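PDB 1IAP: guanine nucleotide exchange factor p115rhogef from Homo sapiens, which probably activates Rho GTPases by promoting exchange of their bound guanine nucleotide, its N-terminal RGS-like domain being the part expected to engage heterotrimeric G-protein alpha subunits. Local coordinates for residues A[19-22]-A[23-27]; A[96-99]-A[100-104]. All coordinates share one frame; numbering follows the deposited sequence.

Contact 1. Residues A[19-22]-A[23-27]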
loop_
_atom_site.group_PDB
_atom_site.type_symbol
_atom_site.label_atom_id
_atom_site.label_comp_id
_atom_site.label_asym_id
_atom_site.label_seq_id
_atom_site.Cartn_x
_atom_site.Cartn_y
_atom_site.Cartn_z
ATOM N N MET A 19 8.155 2.550 -2.240
ATOM C CA MET A 19 8.034 2.511 -3.699
ATOM C C MET A 19 8.814 1.335 -4.303
ATOM O O MET A 19 8.349 0.707 -5.250
ATOM C CB MET A 19 8.507 3.822 -4.345
ATOM C CG MET A 19 7.468 4.946 -4.353
ATOM S SD MET A 19 5.888 4.440 -5.097
ATOM C CE MET A 19 6.425 3.783 -6.675
ATOM N N ALA A 20 10.010 1.065 -3.784
ATOM C CA ALA A 20 10.826 -0.041 -4.286
ATOM C C ALA A 20 10.093 -1.353 -4.018
ATOM O O ALA A 20 9.989 -2.211 -4.896
ATOM C CB ALA A 20 12.211 -0.044 -3.604
ATOM N N LEU A 21 9.548 -1.479 -2.812
ATOM C CA LEU A 21 8.805 -2.672 -2.418
ATOM C C LEU A 21 7.577 -2.833 -3.308
ATOM O O LEU A 21 7.290 -3.930 -3.783
ATOM C CB LEU A 21 8.378 -2.572 -0.950
ATOM C CG LEU A 21 7.419 -3.640 -0.418
ATOM C CD1 LEU A 21 8.087 -5.012 -0.449
ATOM C CD2 LEU A 21 6.993 -3.283 1.003
ATOM N N LEU A 22 6.863 -1.729 -3.535
ATOM C CA LEU A 22 5.668 -1.737 -4.364
ATOM C C LEU A 22 5.977 -2.199 -5.778
ATOM O O LEU A 22 5.244 -3.015 -6.332
ATOM C CB LEU A 22 5.026 -0.342 -4.405
ATOM C CG LEU A 22 3.752 -0.009 -3.612
ATOM C CD1 LEU A 22 3.179 -1.207 -2.881
ATOM C CD2 LEU A 22 4.027 1.123 -2.654
ATOM N N GLN A 23 7.046 -1.668 -6.371
ATOM C CA GLN A 23 7.409 -2.068 -7.728
ATOM C C GLN A 23 7.712 -3.557 -7.784
ATOM O O GLN A 23 7.318 -4.239 -8.727
ATOM C CB GLN A 23 8.602 -1.272 -8.257
ATOM C CG GLN A 23 9.018 -1.720 -9.660
ATOM C CD GLN A 23 10.039 -0.817 -10.301
ATOM O OE1 GLN A 23 10.935 -1.276 -11.015
ATOM N NE2 GLN A 23 9.900 0.480 -10.075
ATOM N N HIS A 24 8.400 -4.055 -6.762
ATOM C CA HIS A 24 8.742 -5.471 -6.681
ATOM C C HIS A 24 7.453 -6.299 -6.649
ATOM O O HIS A 24 7.223 -7.131 -7.522
ATOM C CB HIS A 24 9.572 -5.734 -5.418
ATOM C CG HIS A 24 9.980 -7.166 -5.243
ATOM N ND1 HIS A 24 10.917 -7.778 -6.046
ATOM C CD2 HIS A 24 9.590 -8.100 -4.342
ATOM C CE1 HIS A 24 11.088 -9.027 -5.647
ATOM N NE2 HIS A 24 10.296 -9.246 -4.615
ATOM N N VAL A 25 6.608 -6.031 -5.655
ATOM C CA VAL A 25 5.336 -6.734 -5.486
ATOM C C VAL A 25 4.422 -6.641 -6.715
ATOM O O VAL A 25 3.904 -7.657 -7.185
ATOM C CB VAL A 25 4.596 -6.232 -4.214
ATOM C CG1 VAL A 25 3.198 -6.825 -4.133
ATOM C CG2 VAL A 25 5.396 -6.598 -2.976
ATOM N N ALA A 26 4.261 -5.437 -7.261
ATOM C CA ALA A 26 3.413 -5.236 -8.435
ATOM C C ALA A 26 3.848 -6.084 -9.637
ATOM O O ALA A 26 3.027 -6.439 -10.481
ATOM C CB ALA A 26 3.384 -3.763 -8.822
ATOM N N LEU A 27 5.136 -6.403 -9.713
ATOM C CA LEU A 27 5.657 -7.206 -10.812
ATOM C C LEU A 27 5.871 -8.682 -10.481
ATOM O O LEU A 27 5.987 -9.501 -11.387
ATOM C CB LEU A 27 6.972 -6.614 -11.331
ATOM C CG LEU A 27 6.946 -5.594 -12.472
ATOM C CD1 LEU A 27 6.106 -4.376 -12.129
ATOM C CD2 LEU A 27 8.376 -5.182 -12.779
#

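Contact 2. Residues A[96-99]-A[100-104]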
loop_
_atom_site.group_PDB
_atom_site.type_symbol
_atom_site.label_atom_id
_atom_site.label_comp_id
_atom_site.label_asym_id
_atom_site.label_seq_id
_atom_site.Cartn_x
_atom_site.Cartn_y
_atom_site.Cartn_z
ATOM N N ARG A 96 -13.609 -2.608 13.090
ATOM C CA ARG A 96 -13.526 -4.064 13.218
ATOM C C ARG A 96 -13.328 -4.716 11.855
ATOM O O ARG A 96 -12.479 -5.594 11.706
ATOM C CB ARG A 96 -14.785 -4.639 13.877
ATOM C CG ARG A 96 -15.009 -4.193 15.311
ATOM C CD ARG A 96 -16.181 -4.935 15.934
ATOM N NE ARG A 96 -16.545 -4.387 17.239
ATOM C CZ ARG A 96 -17.153 -5.076 18.202
ATOM N NH1 ARG A 96 -17.467 -6.353 18.019
ATOM N NH2 ARG A 96 -17.465 -4.481 19.346
ATOM N N PHE A 97 -14.130 -4.300 10.875
ATOM C CA PHE A 97 -14.031 -4.832 9.515
ATOM C C PHE A 97 -12.634 -4.587 8.949
ATOM O O PHE A 97 -12.025 -5.486 8.372
ATOM C CB PHE A 97 -15.071 -4.188 8.595
ATOM C CG PHE A 97 -16.474 -4.699 8.798
ATOM C CD1 PHE A 97 -16.706 -5.938 9.384
ATOM C CD2 PHE A 97 -17.566 -3.939 8.393
ATOM C CE1 PHE A 97 -18.002 -6.412 9.565
ATOM C CE2 PHE A 97 -18.864 -4.404 8.568
ATOM C CZ PHE A 97 -19.082 -5.643 9.154
ATOM N N VAL A 98 -12.129 -3.371 9.129
ATOM C CA VAL A 98 -10.799 -3.014 8.647
ATOM C C VAL A 98 -9.716 -3.858 9.322
ATOM O O VAL A 98 -8.877 -4.445 8.641
ATOM C CB VAL A 98 -10.504 -1.506 8.860
ATOM C CG1 VAL A 98 -9.056 -1.188 8.507
ATOM C CG2 VAL A 98 -11.429 -0.674 8.006
ATOM N N GLN A 99 -9.748 -3.939 10.653
ATOM C CA GLN A 99 -8.755 -4.723 11.390
ATOM C C GLN A 99 -8.784 -6.212 11.037
ATOM O O GLN A 99 -7.734 -6.846 10.933
ATOM C CB GLN A 99 -8.918 -4.533 12.904
ATOM C CG GLN A 99 -8.794 -3.087 13.390
ATOM C CD GLN A 99 -7.420 -2.462 13.155
ATOM O OE1 GLN A 99 -6.698 -2.821 12.222
ATOM N NE2 GLN A 99 -7.064 -1.502 14.004
ATOM N N GLU A 100 -9.983 -6.768 10.855
ATOM C CA GLU A 100 -10.128 -8.180 10.502
ATOM C C GLU A 100 -9.624 -8.439 9.088
ATOM O O GLU A 100 -9.039 -9.488 8.810
ATOM C CB GLU A 100 -11.586 -8.632 10.616
ATOM C CG GLU A 100 -12.082 -8.810 12.042
ATOM C CD GLU A 100 -13.468 -9.437 12.102
ATOM O OE1 GLU A 100 -13.593 -10.639 11.777
ATOM O OE2 GLU A 100 -14.430 -8.729 12.469
ATOM N N VAL A 101 -9.879 -7.493 8.191
ATOM C CA VAL A 101 -9.425 -7.618 6.812
ATOM C C VAL A 101 -7.898 -7.523 6.772
ATOM O O VAL A 101 -7.241 -8.315 6.100
ATOM C CB VAL A 101 -10.029 -6.520 5.911
ATOM C CG1 VAL A 101 -9.259 -6.439 4.592
ATOM C CG2 VAL A 101 -11.505 -6.815 5.635
ATOM N N VAL A 102 -7.346 -6.564 7.510
ATOM C CA VAL A 102 -5.900 -6.355 7.567
ATOM C C VAL A 102 -5.204 -7.563 8.188
ATOM O O VAL A 102 -4.159 -7.995 7.711
ATOM C CB VAL A 102 -5.536 -5.087 8.374
ATOM C CG1 VAL A 102 -4.021 -4.998 8.595
ATOM C CG2 VAL A 102 -6.016 -3.849 7.643
ATOM N N GLN A 103 -5.814 -8.131 9.225
ATOM C CA GLN A 103 -5.240 -9.291 9.901
ATOM C C GLN A 103 -5.094 -10.465 8.932
ATOM O O GLN A 103 -4.062 -11.140 8.919
ATOM C CB GLN A 103 -6.110 -9.683 11.103
ATOM C CG GLN A 103 -5.398 -10.521 12.154
ATOM C CD GLN A 103 -5.263 -11.982 11.764
ATOM O OE1 GLN A 103 -4.183 -12.565 11.862
ATOM N NE2 GLN A 103 -6.365 -12.583 11.327
ATOM N N SER A 104 -6.105 -10.666 8.090
ATOM C CA SER A 104 -6.103 -11.751 7.110
ATOM C C SER A 104 -5.128 -11.576 5.940
ATOM O O SER A 104 -4.999 -12.472 5.102
ATOM C CB SER A 104 -7.519 -11.981 6.573
ATOM O OG SER A 104 -8.045 -10.801 5.990
#

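Contact 1. Residues A[19-22]-A[23-27]
L21 and V25 are neighbours one turn apart on an alpha helix of the all-helical RGS-like domain, and their side chains lie next to each other, pointing the same way. The evidence is a contact of 4.0 Å between L21 CD1 and V25 CG2. Torsions explain it: L21 carries CG anti to its own nitrogen (chi1 172°), while V25 places CG1 there and keeps CG2 beside the backbone N, facing back down the helix. In that position V25 CG2 also rests 3.4 Å from L21 O, so one methyl packs against both the side chain and the carbonyl of the same leucine. The same carbonyl accepts the backbone N-H of V25, with V25 N 2.9 Å from L21 O and an almost straight N-H...O angle of 178°.

H24, three residues on from L21, faces helix 106-121 as well. Its CB lies 3.3 Å from L21 O, and CG, turned away from the backbone N, carries the imidazole to that helix, where NE2 is hydrogen-bonded to D115 and the ring meets F116 edge-to-face. The bond and the edge-to-face contact together would restrict rotation of the buried ring. L21 and L22 reach L34 on helix 32-43, whereas M19 is bent at chi2 and chi3 and packs on L156 and L160 of helix 142-162. The segment is therefore wedged among three helices. L22, which touches L35 as well as L34, has a nearly eclipsed chi2 of -4°. Past it the i to i+4 bonding of the helix continues: A26 N donates to L22 O at 2.8 Å, and A26 CB comes to 3.2 Å from the same L22 O.

Contact 2. Residues A[96-99]-A[100-104]
In the amphipathic alpha helix 91-103 of the RGS-like domain, V98 and V102, one turn apart, lie side by side and point the same way, with V98 CG1 4.1 Å from V102 CG2. CG1 of V102 is anti to the backbone N (chi1 172°), which puts V102 CG2 beside that N and 3.1 Å from V98 O, the carbonyl that also accepts V102 N at 2.8 Å. V101 repeats the pattern, its CG2 lying 3.1 Å from F97 O.

At the margin of this packing E100, which touches V77, runs back along the helix, its CG 3.3 Å from R96 O. No salt bridge forms with R96: NH1 of R96 and OE2 of E100 are 6.8 Å apart, and R96 NE has instead a long, weak ion pair with D92. Farther along, the hydroxyl of S104 folds back to donate to V101 O at 2.6 Å, approaching at a C=O...OG angle of 118°, well bent from the carbonyl direction.

The apolar side is shared out among three helices: V98 and V102 meet A40 on helix 32-43, V101 reaches F58 on helix 48-63, and F97 packs on V77 and L81 of helix 75-81.

Overall arrangement
Contact 1 belongs to helix 15-28 and contact 2 to helix 91-103, so they follow in series along the chain, the first closing before the second opens. Their centres are 23 Å apart, their nearest atoms about 13 Å, and they lie on opposite sides of the chain's centre without touching. Helix 32-43 joins them indirectly: residues 19-27 pack on its L34 and L35, residues 96-104 on its C36, C37 and A40. Beyond that shared helix the surroundings differ, with helices 106-121 and 142-162 around contact 1 and helices 48-63 and 75-81 around contact 2. Seven of eight touching residues are buried in contact 1, two of eight in contact 2; both help pack one RGS-like domain.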